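Local coordinates for putative polyketide synthase (PDB 5HU7), which probably catalyses the dehydration of carrier-bound beta-hydroxyacyl intermediates, as the dehydratase domain of a trans-AT polyketide synthase, at residues H13-K18 with L52-E57; M58-V63 with S75-S80. All blocks are in the same frame, centred on the assembly; numbering follows the deposited sequence.

Interaction 1. Residues H13-K18 with L52-E57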
loop_
_atom_site.group_PDB
_atom_site.type_symbol
_atom_site.label_atom_id
_atom_site.label_comp_id
_atom_site.label_asym_id
_atom_site.label_seq_id
_atom_site.Cartn_x
_atom_site.Cartn_y
_atom_site.Cartn_z
ATOM N N HIS A 13 9.351 2.494 -1.611
ATOM C CA HIS A 13 10.640 2.321 -2.249
ATOM C C HIS A 13 10.769 3.399 -3.345
ATOM O O HIS A 13 9.736 3.839 -3.859
ATOM C CB HIS A 13 10.636 0.891 -2.834
ATOM C CG HIS A 13 11.810 0.512 -3.674
ATOM N ND1 HIS A 13 11.896 0.895 -5.008
ATOM C CD2 HIS A 13 12.888 -0.234 -3.363
ATOM C CE1 HIS A 13 13.036 0.394 -5.448
ATOM N NE2 HIS A 13 13.677 -0.281 -4.488
ATOM N N PRO A 14 11.986 3.830 -3.763
ATOM C CA PRO A 14 12.076 4.855 -4.826
ATOM C C PRO A 14 11.252 4.567 -6.091
ATOM O O PRO A 14 10.736 5.483 -6.715
ATOM C CB PRO A 14 13.581 4.890 -5.129
ATOM C CG PRO A 14 14.208 4.524 -3.848
ATOM C CD PRO A 14 13.335 3.451 -3.287
ATOM N N LEU A 15 11.079 3.294 -6.436
ATOM C CA LEU A 15 10.329 2.904 -7.613
ATOM C C LEU A 15 8.945 2.360 -7.310
ATOM O O LEU A 15 8.225 2.129 -8.261
ATOM C CB LEU A 15 11.151 1.897 -8.423
ATOM C CG LEU A 15 12.504 2.393 -8.931
ATOM C CD1 LEU A 15 13.137 1.381 -9.834
ATOM C CD2 LEU A 15 12.357 3.693 -9.681
ATOM N N LEU A 16 8.575 2.130 -6.032
ATOM C CA LEU A 16 7.232 1.633 -5.643
ATOM C C LEU A 16 6.687 2.627 -4.692
ATOM O O LEU A 16 7.031 2.566 -3.521
ATOM C CB LEU A 16 7.261 0.321 -4.859
ATOM C CG LEU A 16 7.430 -0.976 -5.505
ATOM C CD1 LEU A 16 7.040 -2.024 -4.531
ATOM C CD2 LEU A 16 6.605 -1.098 -6.783
ATOM N N HIS A 17 5.820 3.498 -5.130
ATOM C CA HIS A 17 5.346 4.551 -4.241
ATOM C C HIS A 17 4.224 4.096 -3.326
ATOM O O HIS A 17 4.242 4.419 -2.139
ATOM C CB HIS A 17 4.969 5.796 -5.062
ATOM C CG HIS A 17 6.109 6.279 -5.907
ATOM N ND1 HIS A 17 5.922 7.208 -6.911
ATOM C CD2 HIS A 17 7.425 5.965 -5.843
ATOM C CE1 HIS A 17 7.118 7.396 -7.445
ATOM N NE2 HIS A 17 8.038 6.627 -6.865
ATOM N N LYS A 18 3.282 3.320 -3.842
ATOM C CA LYS A 18 2.135 2.890 -3.045
ATOM C C LYS A 18 1.639 1.530 -3.388
ATOM O O LYS A 18 1.693 1.120 -4.535
ATOM C CB LYS A 18 0.932 3.858 -3.246
ATOM C CG LYS A 18 1.031 5.200 -2.543
ATOM C CD LYS A 18 1.031 5.051 -1.009
ATOM C CE LYS A 18 0.748 6.338 -0.264
ATOM N NZ LYS A 18 1.819 7.349 -0.450
ATOM N N LEU A 52 16.708 0.282 -18.191
ATOM C CA LEU A 52 16.655 -1.191 -18.181
ATOM C C LEU A 52 16.642 -1.799 -16.749
ATOM O O LEU A 52 15.685 -2.488 -16.381
ATOM C CB LEU A 52 17.806 -1.769 -19.048
ATOM C CG LEU A 52 17.768 -1.477 -20.568
ATOM C CD1 LEU A 52 19.039 -1.969 -21.341
ATOM C CD2 LEU A 52 16.510 -1.952 -21.196
ATOM N N ILE A 53 17.669 -1.515 -15.942
ATOM C CA ILE A 53 17.740 -1.970 -14.538
ATOM C C ILE A 53 16.573 -1.508 -13.666
ATOM O O ILE A 53 16.253 -2.163 -12.673
ATOM C CB ILE A 53 19.084 -1.597 -13.860
ATOM C CG1 ILE A 53 19.360 -0.052 -14.008
ATOM C CG2 ILE A 53 20.206 -2.490 -14.436
ATOM C CD1 ILE A 53 20.414 0.483 -13.171
ATOM N N ALA A 54 15.947 -0.401 -14.018
ATOM C CA ALA A 54 14.835 0.093 -13.234
ATOM C C ALA A 54 13.663 -0.884 -13.269
ATOM O O ALA A 54 12.991 -1.050 -12.257
ATOM C CB ALA A 54 14.411 1.454 -13.716
ATOM N N TYR A 55 13.492 -1.626 -14.395
ATOM C CA TYR A 55 12.453 -2.640 -14.516
ATOM C C TYR A 55 12.712 -3.806 -13.571
ATOM O O TYR A 55 11.769 -4.351 -13.010
ATOM C CB TYR A 55 12.407 -3.195 -15.948
ATOM C CG TYR A 55 11.923 -2.225 -17.000
ATOM C CD1 TYR A 55 10.562 -1.957 -17.158
ATOM C CD2 TYR A 55 12.803 -1.680 -17.920
ATOM C CE1 TYR A 55 10.099 -1.169 -18.218
ATOM C CE2 TYR A 55 12.356 -0.870 -18.961
ATOM C CZ TYR A 55 11.000 -0.652 -19.130
ATOM O OH TYR A 55 10.554 0.111 -20.168
ATOM N N LEU A 56 13.982 -4.198 -13.401
ATOM C CA LEU A 56 14.347 -5.313 -12.537
ATOM C C LEU A 56 14.235 -4.959 -11.083
ATOM O O LEU A 56 13.744 -5.748 -10.277
ATOM C CB LEU A 56 15.760 -5.764 -12.848
ATOM C CG LEU A 56 16.045 -6.199 -14.300
ATOM C CD1 LEU A 56 17.532 -6.461 -14.469
ATOM C CD2 LEU A 56 15.250 -7.400 -14.672
ATOM N N GLU A 57 14.725 -3.781 -10.743
ATOM C CA GLU A 57 14.671 -3.210 -9.389
ATOM C C GLU A 57 13.210 -2.998 -8.913
ATOM O O GLU A 57 12.891 -3.352 -7.784
ATOM C CB GLU A 57 15.455 -1.889 -9.361
ATOM C CG GLU A 57 15.601 -1.233 -8.013
ATOM C CD GLU A 57 16.127 -2.113 -6.905
ATOM O OE1 GLU A 57 17.027 -2.929 -7.185
ATOM O OE2 GLU A 57 15.626 -2.021 -5.761
#
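A buried histidine–carboxylate hydrogen bond, His13 to Glu57, with a small apolar patch around Leu15 beside it, joins the loop ahead of strand 18-19 to helix 52-65. The loop segment starts with a type I turn from His13 to Leu16, whose first residue supplies the ring. His13 CG is anti to the backbone N (chi1 174°), which sends the imidazole toward the helix. There NE2 donates to OE2 of Glu57 over 2.9 Å, a bent bond of 142° that meets the anti lone pair of the oxygen. Ring and carboxylate are nearly coplanar, 15° apart, although the acceptor sits somewhat off the ring plane. At the other ring nitrogen, the backbone N of Leu15 donates to His13 ND1 at 2.9 Å, so the ring is held at both nitrogens. Next to it, Leu15 extends a single methyl to the helix: CD1 meets Ala54 CB at 4.1 Å, touches Glu57 CG, and packs against the backbone carbonyl, 3.4 Å from Ala54 O. Glu57 has further partners: OE2 also forms a salt bridge with Arg60, and OE1 accepts hydrogen bonds from the backbone N-H groups of Val207 and Phe208. Replacing His13 by an alanine would leave Glu57 OE2 without its loop donor and would probably weaken the hold of the turn on the helix. Because ND1 accepts a bond while NE2 donates one, the ring is likely to be neutral with its proton on NE2, and the carboxylate, gripped by Arg60 and two amides, is probably ionised.

Interaction 2. Residues M58-V63 with S75-S80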
loop_
_atom_site.group_PDB
_atom_site.type_symbol
_atom_site.label_atom_id
_atom_site.label_comp_id
_atom_site.label_asym_id
_atom_site.label_seq_id
_atom_site.Cartn_x
_atom_site.Cartn_y
_atom_site.Cartn_z
ATOM N N MET A 58 12.335 -2.470 -9.792
ATOM C CA MET A 58 10.908 -2.264 -9.497
ATOM C C MET A 58 10.199 -3.606 -9.249
ATOM O O MET A 58 9.488 -3.755 -8.272
ATOM C CB MET A 58 10.209 -1.499 -10.633
ATOM C CG MET A 58 8.894 -0.899 -10.218
ATOM S SD MET A 58 7.861 -0.235 -11.556
ATOM C CE MET A 58 8.802 0.966 -12.119
ATOM N N ALA A 59 10.412 -4.579 -10.131
ATOM C CA ALA A 59 9.839 -5.923 -10.016
ATOM C C ALA A 59 10.290 -6.634 -8.743
ATOM O O ALA A 59 9.480 -7.284 -8.079
ATOM C CB ALA A 59 10.253 -6.740 -11.214
ATOM N N ARG A 60 11.568 -6.489 -8.393
ATOM C CA ARG A 60 12.142 -7.088 -7.192
ATOM C C ARG A 60 11.552 -6.464 -5.941
ATOM O O ARG A 60 11.274 -7.164 -4.981
ATOM C CB ARG A 60 13.660 -6.861 -7.212
ATOM C CG ARG A 60 14.408 -7.515 -6.071
ATOM C CD ARG A 60 15.680 -6.781 -5.813
ATOM N NE ARG A 60 15.446 -5.409 -5.322
ATOM C CZ ARG A 60 15.156 -5.068 -4.067
ATOM N NH1 ARG A 60 15.042 -6.002 -3.125
ATOM N NH2 ARG A 60 14.984 -3.791 -3.741
ATOM N N ALA A 61 11.439 -5.141 -5.929
ATOM C CA ALA A 61 10.867 -4.409 -4.809
ATOM C C ALA A 61 9.398 -4.845 -4.555
ATOM O O ALA A 61 9.054 -5.114 -3.423
ATOM C CB ALA A 61 10.948 -2.917 -5.082
ATOM N N ALA A 62 8.586 -5.027 -5.620
ATOM C CA ALA A 62 7.179 -5.478 -5.528
ATOM C C ALA A 62 7.060 -6.852 -4.935
ATOM O O ALA A 62 6.231 -7.079 -4.064
ATOM C CB ALA A 62 6.529 -5.454 -6.901
ATOM N N VAL A 63 7.848 -7.776 -5.446
ATOM C CA VAL A 63 7.881 -9.162 -4.958
ATOM C C VAL A 63 8.269 -9.235 -3.465
ATOM O O VAL A 63 7.612 -9.932 -2.705
ATOM C CB VAL A 63 8.814 -9.964 -5.877
ATOM C CG1 VAL A 63 9.328 -11.220 -5.213
ATOM C CG2 VAL A 63 8.086 -10.296 -7.172
ATOM N N SER A 75 14.908 -15.164 1.524
ATOM C CA SER A 75 15.789 -14.002 1.310
ATOM C C SER A 75 16.251 -13.901 -0.166
ATOM O O SER A 75 15.981 -12.890 -0.810
ATOM C CB SER A 75 16.993 -14.063 2.252
ATOM O OG SER A 75 17.730 -15.265 2.093
ATOM N N GLY A 76 16.952 -14.944 -0.644
ATOM C CA GLY A 76 17.407 -15.122 -2.027
ATOM C C GLY A 76 16.238 -15.087 -2.993
ATOM O O GLY A 76 15.189 -15.655 -2.718
ATOM N N ILE A 77 16.417 -14.408 -4.123
ATOM C CA ILE A 77 15.423 -14.243 -5.160
ATOM C C ILE A 77 16.009 -14.710 -6.474
ATOM O O ILE A 77 17.168 -14.424 -6.758
ATOM C CB ILE A 77 14.994 -12.758 -5.267
ATOM C CG1 ILE A 77 14.076 -12.385 -4.095
ATOM C CG2 ILE A 77 14.307 -12.462 -6.612
ATOM C CD1 ILE A 77 13.869 -10.906 -3.912
ATOM N N ARG A 78 15.179 -15.401 -7.296
ATOM C CA ARG A 78 15.541 -15.774 -8.656
ATOM C C ARG A 78 14.444 -15.250 -9.569
ATOM O O ARG A 78 13.288 -15.618 -9.395
ATOM C CB ARG A 78 15.692 -17.271 -8.853
ATOM C CG ARG A 78 16.124 -17.624 -10.295
ATOM C CD ARG A 78 16.083 -19.094 -10.616
ATOM N NE ARG A 78 17.083 -19.819 -9.839
ATOM C CZ ARG A 78 16.846 -20.648 -8.826
ATOM N NH1 ARG A 78 15.604 -20.920 -8.453
ATOM N NH2 ARG A 78 17.851 -21.222 -8.185
ATOM N N MET A 79 14.795 -14.388 -10.522
ATOM C CA MET A 79 13.863 -13.928 -11.540
ATOM C C MET A 79 14.245 -14.678 -12.817
ATOM O O MET A 79 15.412 -14.804 -13.093
ATOM C CB MET A 79 13.910 -12.434 -11.742
ATOM C CG MET A 79 13.755 -11.650 -10.457
ATOM S SD MET A 79 13.879 -9.838 -10.651
ATOM C CE MET A 79 12.739 -9.585 -11.862
ATOM N N SER A 80 13.279 -15.241 -13.534
ATOM C CA SER A 80 13.503 -16.050 -14.739
ATOM C C SER A 80 12.607 -15.555 -15.867
ATOM O O SER A 80 11.534 -15.047 -15.586
ATOM C CB SER A 80 13.128 -17.506 -14.464
ATOM O OG SER A 80 14.016 -18.102 -13.547
#
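Arg60 on helix 52-65 and Ile77 on strand 76-84 mark the nearest backbone approach, their CA atoms 8.1 Å apart, so the helix and strand meet through side chains alone. Two residues of the strand, Ile77 and Met79, direct their side chains at the helix, while Arg78 between them turns to the other face and forms salt bridges with Glu133 and Glu248. The Met79 chain is extended through chi2 and then bends at chi3 (53°), which carries its terminal methyl over the helix surface: CE lies 3.8 Å from CB of Ala59. At the next helix residue, and two residues back along the strand, the CD1 methyl of Ile77 touches the aliphatic part of Arg60, at 4.1 Å from CG, the two side chains crossing at about a right angle. This is the packing of the double hot-dog fold expected of polyketide synthase dehydratases, in which a long helix lies against the concave face of a curved antiparallel sheet; strand 76-84 runs between strands 125-135 and 241-249. Val132 of the former touches both Ile77 and Met79, continuing the apolar layer onto the neighbouring strand. Arg60 divides its length between two tasks. Its CG belongs to the apolar layer, but a bend at chi3 (66°) swings the guanidinium away from Ile77 and back along the helix, where Glu57 receives it in a salt bridge.

In the fold
Both interactions use helix 52-65: interaction 1 takes its first turns and interaction 2 the turns that follow, their centres 11 Å apart. Along the chain they come in series, 13-18 with 52-57 and then 58-63 with 75-80, and all four segments belong to the same hot-dog dehydratase family. They also touch directly, as Leu16 CD1 packs 3.5 Å from Ala62 N and His13 CD2 lies 3.7 Å from Ala61 CB. The N-terminal loop and strand 76-84 thus both pack on this one helix, the loop reaching its later turns as well as its first.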